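Local coordinates for putative cytoplasmic protein (Salmonella typhimurium LT2, PDB 2Q02) that is of unknown function but binds zinc in a xylose isomerase-like TIM barrel and may act as an isomerase, at residues A[118-129]-A[157-165]; A[188-199]-A[236-246]. One frame throughout, in Å; residues are numbered along the deposited sequence.

Contact 1 of 2, residues A[118-129]-A[157-165]; sequences TVEAIKRLSDLF and LIREAGSPF. With ZN (zinc ion), chain F.
Ile-122 and Ala-161 meet where two neighbouring outer helices of a TIM barrel, 115-130 and 151-161, pack together; their segments 118-129 and 157-161 cross at -59° with axes 8.7 Å apart. The tight part is apolar. In Ile-122, chi1 of -68° places CG1 anti to the carbonyl carbon and turns CG2 anti to the backbone N, 3.7 Å from Ala-161 CB and touching Ser-163 CB. The Ile-122 and Ile-158 side chains cross at about a right angle, with Ile-122 CD1 3.9 Å from Ile-158 CG1. Thr-118 CG2 touches Leu-157 CD1, and Val-119 CG2 touches Leu-157 CD2. Beyond the Schellman turn at Gly-162, the chain heading for strand 166-170 brings in Phe-165. Its CZ sits 3.7 Å from Phe-129 CD2, over one face of that ring, with the planes at an oblique 57°; Leu-104 of strand 101-104 touches both rings. The outer side is looser. Lys-123 lays its aliphatic CG 3.5 Å from Ala-161 O, and its NZ stays 6.3 Å from Glu-160 OE2, too far for a salt bridge. Asp-127 OD2 holds a second zinc ion, away from the barrel's metal site. A polar pair adjoins the Phe-165 ring: Ser-163 OG makes an ST turn with Phe-165 N and donates to Ser-126 OG at 2.8 Å. Ser-126 OG in turn donates to Ile-122 O and hangs over the ring centre, 3.5 Å above its plane.

Contact 2 of 2, residues A[188-199]-A[236-246]; sequences IDISAIGLVHLS and MGYRGIYAFEP. With ZN (zinc ion), chain E.
The zinc site at the C-terminal end of a TIM barrel draws two of its four protein ligands from this contact, His-197 and Glu-245, on or just after the adjacent parallel strands 193-198 and 242-244. His-197 ND1 and Glu-245 OE1 each bind the ion at 2.1 Å; Glu-139 and Asp-170 are the other two protein ligands. The imidazole and carboxylate planes stand 63° apart, and Glu-245 CB lies over one face of the histidine ring. Glu-245 reaches the metal on an extended chain, CG anti to the backbone N (chi1 -174°). Second-shell partners probably fix both ligands: Glu-37 bonds His-197 NE2, and Arg-39 forms a salt bridge with Glu-245 OE2. Behind them runs a parallel ladder, from Val-196 N to Ile-241 O, through Ala-243 N to Val-196 O and Leu-198 N to Ala-243 O, to a nearly straight last bond, Glu-245 N to Leu-198 O (2.7 Å, 174°), which pins the backbone of the metal ligand itself. Ala-243 shares the His-197 face of the sheet. On the other face Leu-198 CD1 lies 3.8 Å from Tyr-242 CB and 3.9 Å from Phe-244 CE1; Leu-198 and Tyr-242 also touch Val-230 of helix 226-235. At the far end of the ladder, Tyr-238 and Val-196 run antiparallel alongside each other, with Tyr-238 CZ 3.6 Å from Val-196 CG2, and Tyr-238 OH donates to Ile-241 O from above the carbonyl plane, 2.8 Å away.

Both contacts belong to one barrel, in series along the chain, with centres about 20 Å apart and nearest atoms about 5 Å apart without touching. Contact 1 lies in the outer layer, partly buried, and joins helix 115-130 to helix 151-161 and the loop that follows it, mainly through apolar side chains and a short relay of hydroxyls. Contact 2 is buried in the wall, where backbone hydrogen bonds tie strand to strand and the inward polar residues serve a metal. Helix 151-161 is common ground: part of contact 1, it also touches Ile-188 and Ile-193 of contact 2. Their zincs differ likewise, a four-residue protein site against a single carboxylate ligand within contact 1.

Contact 1 of 2, residues A[118-129]-A[157-165]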
loop_
_atom_site.group_PDB
_atom_site.type_symbol
_atom_site.label_atom_id
_atom_site.label_comp_id
_atom_site.label_asym_id
_atom_site.label_seq_id
_atom_site.Cartn_x
_atom_site.Cartn_y
_atom_site.Cartn_z
ATOM N N THR A 118 17.634 1.931 -10.957
ATOM C CA THR A 118 16.252 2.183 -10.531
ATOM C C THR A 118 15.526 3.115 -11.513
ATOM O O THR A 118 14.386 2.874 -11.870
ATOM C CB THR A 118 16.149 2.744 -9.049
ATOM O OG1 THR A 118 16.560 1.747 -8.118
ATOM C CG2 THR A 118 14.733 3.139 -8.666
ATOM N N VAL A 119 16.179 4.195 -11.915
ATOM C CA VAL A 119 15.600 5.132 -12.871
ATOM C C VAL A 119 15.260 4.426 -14.200
ATOM O O VAL A 119 14.137 4.573 -14.725
ATOM C CB VAL A 119 16.539 6.324 -13.107
ATOM C CG1 VAL A 119 16.135 7.103 -14.332
ATOM C CG2 VAL A 119 16.520 7.238 -11.902
ATOM N N GLU A 120 16.222 3.668 -14.739
ATOM C CA GLU A 120 15.961 2.852 -15.915
ATOM C C GLU A 120 14.754 1.922 -15.721
ATOM O O GLU A 120 13.927 1.761 -16.616
ATOM C CB GLU A 120 17.155 1.997 -16.357
ATOM C CG GLU A 120 17.051 1.556 -17.830
ATOM C CD GLU A 120 16.953 2.761 -18.812
ATOM O OE1 GLU A 120 17.520 3.846 -18.488
ATOM O OE2 GLU A 120 16.316 2.637 -19.893
ATOM N N ALA A 121 14.639 1.310 -14.558
ATOM C CA ALA A 121 13.486 0.437 -14.289
ATOM C C ALA A 121 12.152 1.204 -14.278
ATOM O O ALA A 121 11.129 0.723 -14.768
ATOM C CB ALA A 121 13.669 -0.330 -12.964
ATOM N N ILE A 122 12.159 2.398 -13.707
ATOM C CA ILE A 122 10.967 3.230 -13.674
ATOM C C ILE A 122 10.567 3.620 -15.094
ATOM O O ILE A 122 9.369 3.562 -15.421
ATOM C CB ILE A 122 11.121 4.478 -12.770
ATOM C CG1 ILE A 122 11.226 4.070 -11.301
ATOM C CG2 ILE A 122 9.933 5.416 -12.908
ATOM C CD1 ILE A 122 11.726 5.191 -10.408
ATOM N N LYS A 123 11.540 4.001 -15.931
ATOM C CA LYS A 123 11.261 4.362 -17.339
ATOM C C LYS A 123 10.596 3.219 -18.085
ATOM O O LYS A 123 9.568 3.409 -18.731
ATOM C CB LYS A 123 12.539 4.775 -18.102
ATOM C CG LYS A 123 13.075 6.184 -17.772
ATOM C CD LYS A 123 14.392 6.474 -18.525
ATOM C CE LYS A 123 14.864 7.944 -18.368
ATOM N NZ LYS A 123 16.354 8.146 -18.541
ATOM N N ARG A 124 11.215 2.040 -18.017
ATOM C CA ARG A 124 10.712 0.844 -18.699
ATOM C C ARG A 124 9.323 0.435 -18.203
ATOM O O ARG A 124 8.439 0.080 -18.988
ATOM C CB ARG A 124 11.674 -0.337 -18.499
ATOM C CG ARG A 124 11.157 -1.621 -19.174
ATOM C CD ARG A 124 12.206 -2.718 -19.298
ATOM N NE ARG A 124 11.707 -3.799 -20.151
ATOM C CZ ARG A 124 12.201 -5.040 -20.191
ATOM N NH1 ARG A 124 13.210 -5.408 -19.394
ATOM N NH2 ARG A 124 11.655 -5.936 -21.017
ATOM N N LEU A 125 9.147 0.450 -16.890
ATOM C CA LEU A 125 7.867 0.112 -16.301
ATOM C C LEU A 125 6.813 1.163 -16.591
ATOM O O LEU A 125 5.652 0.827 -16.684
ATOM C CB LEU A 125 7.974 -0.100 -14.778
ATOM C CG LEU A 125 8.695 -1.377 -14.318
ATOM C CD1 LEU A 125 9.116 -1.272 -12.867
ATOM C CD2 LEU A 125 7.846 -2.609 -14.525
ATOM N N SER A 126 7.194 2.427 -16.725
ATOM C CA SER A 126 6.214 3.473 -17.042
ATOM C C SER A 126 5.621 3.242 -18.436
ATOM O O SER A 126 4.397 3.247 -18.629
ATOM C CB SER A 126 6.816 4.868 -16.897
ATOM O OG SER A 126 7.028 5.125 -15.515
ATOM N N ASP A 127 6.507 2.989 -19.393
ATOM C CA ASP A 127 6.105 2.614 -20.754
ATOM C C ASP A 127 5.214 1.365 -20.771
ATOM O O ASP A 127 4.187 1.334 -21.447
ATOM C CB ASP A 127 7.339 2.358 -21.610
ATOM C CG ASP A 127 8.106 3.607 -21.875
ATOM O OD1 ASP A 127 7.569 4.669 -21.501
ATOM O OD2 ASP A 127 9.233 3.531 -22.446
ATOM N N LEU A 128 5.614 0.339 -20.030
ATOM C CA LEU A 128 4.861 -0.911 -19.980
ATOM C C LEU A 128 3.461 -0.763 -19.353
ATOM O O LEU A 128 2.477 -1.313 -19.854
ATOM C CB LEU A 128 5.657 -1.965 -19.191
ATOM C CG LEU A 128 5.012 -3.355 -19.111
ATOM C CD1 LEU A 128 4.959 -4.008 -20.497
ATOM C CD2 LEU A 128 5.710 -4.246 -18.120
ATOM N N PHE A 129 3.395 -0.034 -18.234
ATOM C CA PHE A 129 2.131 0.247 -17.535
ATOM C C PHE A 129 1.146 1.019 -18.425
ATOM O O PHE A 129 -0.048 0.761 -18.393
ATOM C CB PHE A 129 2.385 1.044 -16.241
ATOM C CG PHE A 129 2.732 0.193 -15.024
ATOM C CD1 PHE A 129 3.714 -0.789 -15.083
ATOM C CD2 PHE A 129 2.113 0.438 -13.802
ATOM C CE1 PHE A 129 4.033 -1.533 -13.974
ATOM C CE2 PHE A 129 2.438 -0.300 -12.678
ATOM C CZ PHE A 129 3.382 -1.281 -12.757
ATOM N N LEU A 157 13.801 10.251 -8.178
ATOM C CA LEU A 157 14.110 9.282 -9.223
ATOM C C LEU A 157 12.992 9.226 -10.264
ATOM O O LEU A 157 13.262 9.168 -11.465
ATOM C CB LEU A 157 14.351 7.895 -8.594
ATOM C CG LEU A 157 15.581 7.786 -7.662
ATOM C CD1 LEU A 157 15.792 6.367 -7.274
ATOM C CD2 LEU A 157 16.890 8.348 -8.282
ATOM N N ILE A 158 11.747 9.251 -9.785
ATOM C CA ILE A 158 10.562 9.295 -10.653
ATOM C C ILE A 158 10.610 10.515 -11.599
ATOM O O ILE A 158 10.364 10.389 -12.812
ATOM C CB ILE A 158 9.249 9.238 -9.800
ATOM C CG1 ILE A 158 9.049 7.800 -9.291
ATOM C CG2 ILE A 158 8.009 9.678 -10.572
ATOM C CD1 ILE A 158 8.005 7.636 -8.214
ATOM N N ARG A 159 10.960 11.676 -11.046
ATOM C CA ARG A 159 11.121 12.886 -11.853
ATOM C C ARG A 159 12.222 12.750 -12.887
ATOM O O ARG A 159 12.066 13.177 -14.024
ATOM C CB ARG A 159 11.419 14.112 -10.993
ATOM C CG ARG A 159 10.302 14.534 -10.062
ATOM C CD ARG A 159 10.496 15.946 -9.585
ATOM N NE ARG A 159 11.712 16.111 -8.773
ATOM C CZ ARG A 159 11.801 15.900 -7.454
ATOM N NH1 ARG A 159 10.753 15.484 -6.758
ATOM N NH2 ARG A 159 12.955 16.104 -6.830
ATOM N N GLU A 160 13.342 12.165 -12.499
ATOM C CA GLU A 160 14.452 11.984 -13.423
ATOM C C GLU A 160 14.083 11.029 -14.564
ATOM O O GLU A 160 14.511 11.210 -15.706
ATOM C CB GLU A 160 15.620 11.431 -12.633
ATOM C CG GLU A 160 16.912 11.389 -13.350
ATOM C CD GLU A 160 17.959 10.792 -12.464
ATOM O OE1 GLU A 160 18.009 11.172 -11.259
ATOM O OE2 GLU A 160 18.716 9.940 -12.977
ATOM N N ALA A 161 13.262 10.036 -14.232
ATOM C CA ALA A 161 12.703 9.097 -15.198
ATOM C C ALA A 161 11.631 9.706 -16.124
ATOM O O ALA A 161 11.276 9.104 -17.149
ATOM C CB ALA A 161 12.121 7.894 -14.462
ATOM N N GLY A 162 11.138 10.897 -15.780
ATOM C CA GLY A 162 10.059 11.544 -16.530
ATOM C C GLY A 162 8.757 10.746 -16.468
ATOM O O GLY A 162 7.996 10.705 -17.445
ATOM N N SER A 163 8.506 10.118 -15.317
ATOM C CA SER A 163 7.418 9.162 -15.159
ATOM C C SER A 163 6.193 9.790 -14.507
ATOM O O SER A 163 6.310 10.663 -13.656
ATOM C CB SER A 163 7.899 8.004 -14.287
ATOM O OG SER A 163 6.821 7.239 -13.750
ATOM N N PRO A 164 4.998 9.323 -14.870
ATOM C CA PRO A 164 3.776 9.738 -14.157
ATOM C C PRO A 164 3.519 8.994 -12.837
ATOM O O PRO A 164 2.540 9.288 -12.153
ATOM C CB PRO A 164 2.667 9.343 -15.135
ATOM C CG PRO A 164 3.223 8.107 -15.807
ATOM C CD PRO A 164 4.694 8.375 -15.959
ATOM N N PHE A 165 4.367 8.029 -12.503
ATOM C CA PHE A 165 4.243 7.280 -11.260
ATOM C C PHE A 165 4.258 8.182 -10.054
ATOM O O PHE A 165 4.745 9.319 -10.113
ATOM C CB PHE A 165 5.371 6.249 -11.089
ATOM C CG PHE A 165 5.241 5.009 -11.956
ATOM C CD1 PHE A 165 4.250 4.885 -12.937
ATOM C CD2 PHE A 165 6.147 3.969 -11.798
ATOM C CE1 PHE A 165 4.166 3.744 -13.728
ATOM C CE2 PHE A 165 6.062 2.823 -12.572
ATOM C CZ PHE A 165 5.064 2.700 -13.534
HETATM ZN ZN ZN F . 10.561 5.118 -22.422
#

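Contact 2 of 2, residues A[188-199]-A[236-246]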
loop_
_atom_site.group_PDB
_atom_site.type_symbol
_atom_site.label_atom_id
_atom_site.label_comp_id
_atom_site.label_asym_id
_atom_site.label_seq_id
_atom_site.Cartn_x
_atom_site.Cartn_y
_atom_site.Cartn_z
ATOM N N ILE A 188 9.556 16.692 0.762
ATOM C CA ILE A 188 8.525 15.827 0.176
ATOM C C ILE A 188 7.503 16.616 -0.625
ATOM O O ILE A 188 7.075 17.698 -0.223
ATOM C CB ILE A 188 7.783 14.960 1.241
ATOM C CG1 ILE A 188 7.145 13.732 0.575
ATOM C CG2 ILE A 188 6.738 15.781 2.021
ATOM C CD1 ILE A 188 8.143 12.627 0.275
ATOM N N ASP A 189 7.111 16.048 -1.758
ATOM C CA ASP A 189 6.033 16.609 -2.554
ATOM C C ASP A 189 4.725 15.844 -2.301
ATOM O O ASP A 189 4.572 14.689 -2.720
ATOM C CB ASP A 189 6.406 16.571 -4.032
ATOM C CG ASP A 189 5.750 17.660 -4.809
ATOM O OD1 ASP A 189 4.686 18.151 -4.349
ATOM O OD2 ASP A 189 6.312 18.027 -5.873
ATOM N N ILE A 190 3.806 16.496 -1.592
ATOM C CA ILE A 190 2.542 15.885 -1.159
ATOM C C ILE A 190 1.669 15.492 -2.330
ATOM O O ILE A 190 0.979 14.463 -2.296
ATOM C CB ILE A 190 1.749 16.852 -0.267
ATOM C CG1 ILE A 190 2.368 16.888 1.133
ATOM C CG2 ILE A 190 0.240 16.511 -0.216
ATOM C CD1 ILE A 190 2.339 15.541 1.914
ATOM N N SER A 191 1.712 16.313 -3.367
ATOM C CA SER A 191 0.932 16.076 -4.562
ATOM C C SER A 191 1.384 14.820 -5.316
ATOM O O SER A 191 0.607 14.265 -6.090
ATOM C CB SER A 191 1.010 17.306 -5.483
ATOM O OG SER A 191 2.211 17.290 -6.250
ATOM N N ALA A 192 2.630 14.393 -5.100
ATOM C CA ALA A 192 3.211 13.215 -5.778
ATOM C C ALA A 192 3.221 11.973 -4.893
ATOM O O ALA A 192 3.972 11.005 -5.162
ATOM C CB ALA A 192 4.633 13.515 -6.223
ATOM N N ILE A 193 2.419 12.025 -3.833
ATOM C CA ILE A 193 2.147 10.875 -2.980
ATOM C C ILE A 193 0.795 10.350 -3.456
ATOM O O ILE A 193 -0.225 11.046 -3.321
ATOM C CB ILE A 193 2.061 11.290 -1.480
ATOM C CG1 ILE A 193 3.443 11.626 -0.933
ATOM C CG2 ILE A 193 1.442 10.176 -0.619
ATOM C CD1 ILE A 193 3.385 12.331 0.408
ATOM N N GLY A 194 0.770 9.137 -3.994
ATOM C CA GLY A 194 -0.454 8.614 -4.615
ATOM C C GLY A 194 -1.369 7.830 -3.691
ATOM O O GLY A 194 -2.555 7.644 -3.986
ATOM N N LEU A 195 -0.803 7.335 -2.594
ATOM C CA LEU A 195 -1.564 6.571 -1.620
ATOM C C LEU A 195 -0.806 6.516 -0.316
ATOM O O LEU A 195 0.415 6.674 -0.302
ATOM C CB LEU A 195 -1.776 5.176 -2.149
ATOM C CG LEU A 195 -2.532 4.165 -1.313
ATOM C CD1 LEU A 195 -3.932 4.606 -1.153
ATOM C CD2 LEU A 195 -2.477 2.794 -2.003
ATOM N N VAL A 196 -1.534 6.314 0.779
ATOM C CA VAL A 196 -0.910 6.126 2.092
ATOM C C VAL A 196 -1.401 4.822 2.711
ATOM O O VAL A 196 -2.599 4.524 2.658
ATOM C CB VAL A 196 -1.180 7.314 3.056
ATOM C CG1 VAL A 196 -0.578 7.054 4.407
ATOM C CG2 VAL A 196 -0.623 8.624 2.462
ATOM N N HIS A 197 -0.452 4.046 3.248
ATOM C CA HIS A 197 -0.716 2.787 3.922
ATOM C C HIS A 197 -0.514 2.993 5.429
ATOM O O HIS A 197 0.568 3.425 5.871
ATOM C CB HIS A 197 0.226 1.674 3.444
ATOM C CG HIS A 197 -0.211 0.978 2.191
ATOM N ND1 HIS A 197 0.542 -0.005 1.597
ATOM C CD2 HIS A 197 -1.307 1.132 1.410
ATOM C CE1 HIS A 197 -0.072 -0.439 0.511
ATOM N NE2 HIS A 197 -1.196 0.238 0.371
ATOM N N LEU A 198 -1.559 2.680 6.203
ATOM C CA LEU A 198 -1.578 2.866 7.637
ATOM C C LEU A 198 -1.635 1.487 8.293
ATOM O O LEU A 198 -2.246 0.530 7.771
ATOM C CB LEU A 198 -2.791 3.694 8.083
ATOM C CG LEU A 198 -3.051 5.097 7.511
ATOM C CD1 LEU A 198 -4.412 5.651 8.005
ATOM C CD2 LEU A 198 -1.927 6.039 7.867
ATOM N N SER A 199 -0.942 1.404 9.425
ATOM C CA SER A 199 -0.976 0.257 10.310
ATOM C C SER A 199 -0.256 0.706 11.558
ATOM O O SER A 199 0.541 1.655 11.513
ATOM C CB SER A 199 -0.312 -0.983 9.702
ATOM O OG SER A 199 1.074 -1.005 9.920
HETATM N N MSE A 236 -0.227 19.560 5.476
HETATM C CA MSE A 236 0.525 19.865 4.252
HETATM C C MSE A 236 -0.309 19.709 2.967
HETATM O O MSE A 236 0.207 19.906 1.861
HETATM C CB MSE A 236 1.763 18.996 4.167
HETATM C CG MSE A 236 2.814 19.207 5.260
HETATM SE SE MSE A 236 4.161 17.738 5.083
HETATM C CE MSE A 236 4.787 18.102 3.271
ATOM N N GLY A 237 -1.585 19.353 3.123
ATOM C CA GLY A 237 -2.574 19.447 2.047
ATOM C C GLY A 237 -2.951 18.145 1.361
ATOM O O GLY A 237 -3.560 18.172 0.306
ATOM N N TYR A 238 -2.610 17.001 1.949
ATOM C CA TYR A 238 -2.950 15.708 1.332
ATOM C C TYR A 238 -4.455 15.467 1.367
ATOM O O TYR A 238 -5.040 15.465 2.449
ATOM C CB TYR A 238 -2.247 14.553 2.055
ATOM C CG TYR A 238 -2.488 13.178 1.455
ATOM C CD1 TYR A 238 -1.928 12.820 0.238
ATOM C CD2 TYR A 238 -3.233 12.220 2.130
ATOM C CE1 TYR A 238 -2.117 11.527 -0.312
ATOM C CE2 TYR A 238 -3.427 10.930 1.599
ATOM C CZ TYR A 238 -2.873 10.592 0.378
ATOM O OH TYR A 238 -3.079 9.337 -0.156
ATOM N N ARG A 239 -5.049 15.234 0.193
ATOM C CA ARG A 239 -6.464 14.880 0.053
ATOM C C ARG A 239 -6.659 13.483 -0.533
ATOM O O ARG A 239 -7.745 13.171 -1.021
ATOM C CB ARG A 239 -7.165 15.890 -0.871
ATOM C CG ARG A 239 -7.205 17.302 -0.335
ATOM C CD ARG A 239 -8.181 17.419 0.842
ATOM N NE ARG A 239 -7.881 18.595 1.659
ATOM C CZ ARG A 239 -7.148 18.600 2.778
ATOM N NH1 ARG A 239 -6.629 17.479 3.271
ATOM N NH2 ARG A 239 -6.944 19.751 3.423
ATOM N N GLY A 240 -5.616 12.648 -0.482
ATOM C CA GLY A 240 -5.639 11.333 -1.112
ATOM C C GLY A 240 -6.159 10.255 -0.192
ATOM O O GLY A 240 -6.724 10.540 0.835
ATOM N N ILE A 241 -5.945 9.008 -0.562
ATOM C CA ILE A 241 -6.560 7.875 0.118
ATOM C C ILE A 241 -5.672 7.344 1.262
ATOM O O ILE A 241 -4.433 7.249 1.140
ATOM C CB ILE A 241 -6.862 6.734 -0.897
ATOM C CG1 ILE A 241 -7.885 7.221 -1.947
ATOM C CG2 ILE A 241 -7.364 5.484 -0.184
ATOM C CD1 ILE A 241 -8.064 6.301 -3.151
ATOM N N TYR A 242 -6.321 7.023 2.378
ATOM C CA TYR A 242 -5.704 6.297 3.462
ATOM C C TYR A 242 -6.258 4.874 3.423
ATOM O O TYR A 242 -7.474 4.653 3.494
ATOM C CB TYR A 242 -6.042 6.962 4.799
ATOM C CG TYR A 242 -5.421 8.337 4.999
ATOM C CD1 TYR A 242 -4.060 8.469 5.276
ATOM C CD2 TYR A 242 -6.203 9.507 4.935
ATOM C CE1 TYR A 242 -3.484 9.702 5.464
ATOM C CE2 TYR A 242 -5.630 10.769 5.133
ATOM C CZ TYR A 242 -4.262 10.845 5.390
ATOM O OH TYR A 242 -3.652 12.053 5.595
ATOM N N ALA A 243 -5.344 3.915 3.310
ATOM C CA ALA A 243 -5.664 2.491 3.221
ATOM C C ALA A 243 -5.027 1.797 4.387
ATOM O O ALA A 243 -3.850 2.004 4.639
ATOM C CB ALA A 243 -5.123 1.892 1.920
ATOM N N PHE A 244 -5.809 0.963 5.076
ATOM C CA PHE A 244 -5.355 0.213 6.237
ATOM C C PHE A 244 -4.729 -1.102 5.772
ATOM O O PHE A 244 -5.378 -1.868 5.053
ATOM C CB PHE A 244 -6.524 -0.036 7.207
ATOM C CG PHE A 244 -6.973 1.207 7.933
ATOM C CD1 PHE A 244 -6.195 1.754 8.945
ATOM C CD2 PHE A 244 -8.165 1.844 7.591
ATOM C CE1 PHE A 244 -6.597 2.916 9.610
ATOM C CE2 PHE A 244 -8.593 3.002 8.272
ATOM C CZ PHE A 244 -7.803 3.541 9.273
ATOM N N GLU A 245 -3.463 -1.331 6.158
ATOM C CA GLU A 245 -2.672 -2.484 5.685
ATOM C C GLU A 245 -1.892 -3.165 6.840
ATOM O O GLU A 245 -0.678 -3.061 6.937
ATOM C CB GLU A 245 -1.726 -2.080 4.527
ATOM C CG GLU A 245 -0.978 -3.269 3.873
ATOM C CD GLU A 245 0.218 -2.857 3.011
ATOM O OE1 GLU A 245 0.975 -1.946 3.403
ATOM O OE2 GLU A 245 0.434 -3.461 1.940
ATOM N N PRO A 246 -2.601 -3.857 7.727
ATOM C CA PRO A 246 -1.922 -4.719 8.678
ATOM C C PRO A 246 -1.388 -6.025 8.042
ATOM O O PRO A 246 -1.889 -6.454 6.997
ATOM C CB PRO A 246 -3.020 -5.012 9.694
ATOM C CG PRO A 246 -4.243 -4.988 8.908
ATOM C CD PRO A 246 -4.059 -3.885 7.919
HETATM ZN ZN ZN E . 2.405 -0.772 2.333
HETATM O O HOH W 1 -5.038 8.763 -3.128
#